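Local coordinates for Afp2 (Serratia entomophila, PDB 6RBN), which probably forms part of the contractile sheath around the inner tube of the anti-feeding prophage, a phage-tail-like injection system, at residues T112-F116 with G128-G132. Numbering follows the deposited sequence.
Sequences TYTAF and GLFDG
Phe116 turns its ring away from its own amide nitrogen (chi1 177°), whereas Tyr113 and Phe130 both place CG anti to the carbonyl carbon; these torsions gather three rings between helix 112-122 and the residues at and just after the end of strand 127-129. Phe130 is the middle member. Its CZ sits over the centre of one face of Phe116, 3.5 Å from CD2 of Phe116, and the two planes meet at 88°, which defines a T-shaped pair with Phe130 supplying the edge. Phe130 also offers a face: the edge of Tyr113 turns toward it in an offset edge-to-face pair, planes at 85°, with CE1 of Tyr113 3.4 Å from CD1 of Phe130. Ring centroids lie 4.8 Å apart for Phe116 and Phe130, and 5.3 Å for Tyr113 and Phe130. Another atom of the Phe116 ring, CE1, comes within 3.5 Å of N of Gly128, while Phe155 and Ile126 also pack on Phe116. Within the phage tail sheath subtilisin-like domain, the cluster joins the helix to the strand end and following loop of the beta-alpha-beta unit formed by strand 102-105, helix 112-122 and strand 127-129. Past Phe130 the chain continues to Asp131, whose carboxylate stands apart from the rings, held by Ser174 OG at OD1 and Gly107 N at OD2. No hydrogen bond links the two segments, and all the touching residues are buried, implying that cohesion here comes from aromatic edge-to-face and dispersion forces.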
loop_
_atom_site.group_PDB
_atom_site.type_symbol
_atom_site.label_atom_id
_atom_site.label_comp_id
_atom_site.label_asym_id
_atom_site.label_seq_id
_atom_site.Cartn_x
_atom_site.Cartn_y
_atom_site.Cartn_z
ATOM N N THR C 112 -58.417 20.649 78.603
ATOM C CA THR C 112 -57.502 19.826 77.828
ATOM C C THR C 112 -58.263 18.943 76.846
ATOM O O THR C 112 -57.794 18.725 75.725
ATOM C CB THR C 112 -56.645 18.985 78.779
ATOM O OG1 THR C 112 -55.932 19.855 79.659
ATOM C CG2 THR C 112 -55.630 18.141 78.032
ATOM N N TYR C 113 -59.460 18.484 77.229
ATOM C CA TYR C 113 -60.232 17.559 76.398
ATOM C C TYR C 113 -60.700 18.230 75.114
ATOM O O TYR C 113 -60.620 17.644 74.030
ATOM C CB TYR C 113 -61.453 17.032 77.159
ATOM C CG TYR C 113 -61.197 16.223 78.413
ATOM C CD1 TYR C 113 -59.949 15.691 78.699
ATOM C CD2 TYR C 113 -62.226 15.997 79.320
ATOM C CE1 TYR C 113 -59.733 14.970 79.853
ATOM C CE2 TYR C 113 -62.017 15.272 80.472
ATOM C CZ TYR C 113 -60.769 14.760 80.731
ATOM O OH TYR C 113 -60.541 14.035 81.876
ATOM N N THR C 114 -61.193 19.465 75.217
ATOM C CA THR C 114 -61.664 20.176 74.035
ATOM C C THR C 114 -60.525 20.716 73.183
ATOM O O THR C 114 -60.754 21.056 72.020
ATOM C CB THR C 114 -62.603 21.319 74.429
ATOM O OG1 THR C 114 -63.135 21.925 73.246
ATOM C CG2 THR C 114 -61.876 22.365 75.246
ATOM N N ALA C 115 -59.314 20.799 73.726
ATOM C CA ALA C 115 -58.139 21.149 72.945
ATOM C C ALA C 115 -57.354 19.929 72.495
ATOM O O ALA C 115 -56.505 20.049 71.607
ATOM C CB ALA C 115 -57.228 22.083 73.743
ATOM N N PHE C 116 -57.602 18.770 73.104
ATOM C CA PHE C 116 -57.094 17.515 72.567
ATOM C C PHE C 116 -57.733 17.203 71.222
ATOM O O PHE C 116 -57.038 16.882 70.256
ATOM C CB PHE C 116 -57.358 16.386 73.560
ATOM C CG PHE C 116 -56.950 15.042 73.072
ATOM C CD1 PHE C 116 -55.620 14.681 73.044
ATOM C CD2 PHE C 116 -57.900 14.129 72.652
ATOM C CE1 PHE C 116 -55.247 13.442 72.598
ATOM C CE2 PHE C 116 -57.527 12.893 72.206
ATOM C CZ PHE C 116 -56.204 12.548 72.179
ATOM N N GLY C 128 -52.817 11.214 73.885
ATOM C CA GLY C 128 -53.223 11.844 75.124
ATOM C C GLY C 128 -53.301 10.872 76.288
ATOM O O GLY C 128 -53.647 9.709 76.130
ATOM N N LEU C 129 -52.973 11.378 77.474
ATOM C CA LEU C 129 -52.995 10.594 78.706
ATOM C C LEU C 129 -53.890 11.340 79.691
ATOM O O LEU C 129 -53.470 12.336 80.285
ATOM C CB LEU C 129 -51.588 10.405 79.255
ATOM C CG LEU C 129 -50.617 9.648 78.351
ATOM C CD1 LEU C 129 -49.230 9.639 78.951
ATOM C CD2 LEU C 129 -51.102 8.238 78.101
ATOM N N PHE C 130 -55.120 10.869 79.856
ATOM C CA PHE C 130 -56.132 11.586 80.618
ATOM C C PHE C 130 -56.130 11.081 82.062
ATOM O O PHE C 130 -55.163 10.458 82.502
ATOM C CB PHE C 130 -57.478 11.460 79.907
ATOM C CG PHE C 130 -57.436 11.938 78.491
ATOM C CD1 PHE C 130 -57.234 13.274 78.210
ATOM C CD2 PHE C 130 -57.613 11.057 77.441
ATOM C CE1 PHE C 130 -57.192 13.722 76.913
ATOM C CE2 PHE C 130 -57.577 11.503 76.140
ATOM C CZ PHE C 130 -57.365 12.836 75.878
ATOM N N ASP C 131 -57.165 11.399 82.837
ATOM C CA ASP C 131 -57.220 11.032 84.244
ATOM C C ASP C 131 -58.566 10.418 84.578
ATOM O O ASP C 131 -59.584 10.753 83.971
ATOM C CB ASP C 131 -57.007 12.232 85.166
ATOM C CG ASP C 131 -55.586 12.702 85.190
ATOM O OD1 ASP C 131 -54.681 11.873 84.992
ATOM O OD2 ASP C 131 -55.376 13.902 85.421
ATOM N N GLY C 132 -58.567 9.541 85.572
ATOM C CA GLY C 132 -59.795 9.061 86.150
ATOM C C GLY C 132 -60.265 10.003 87.237
ATOM O O GLY C 132 -59.605 11.001 87.542
#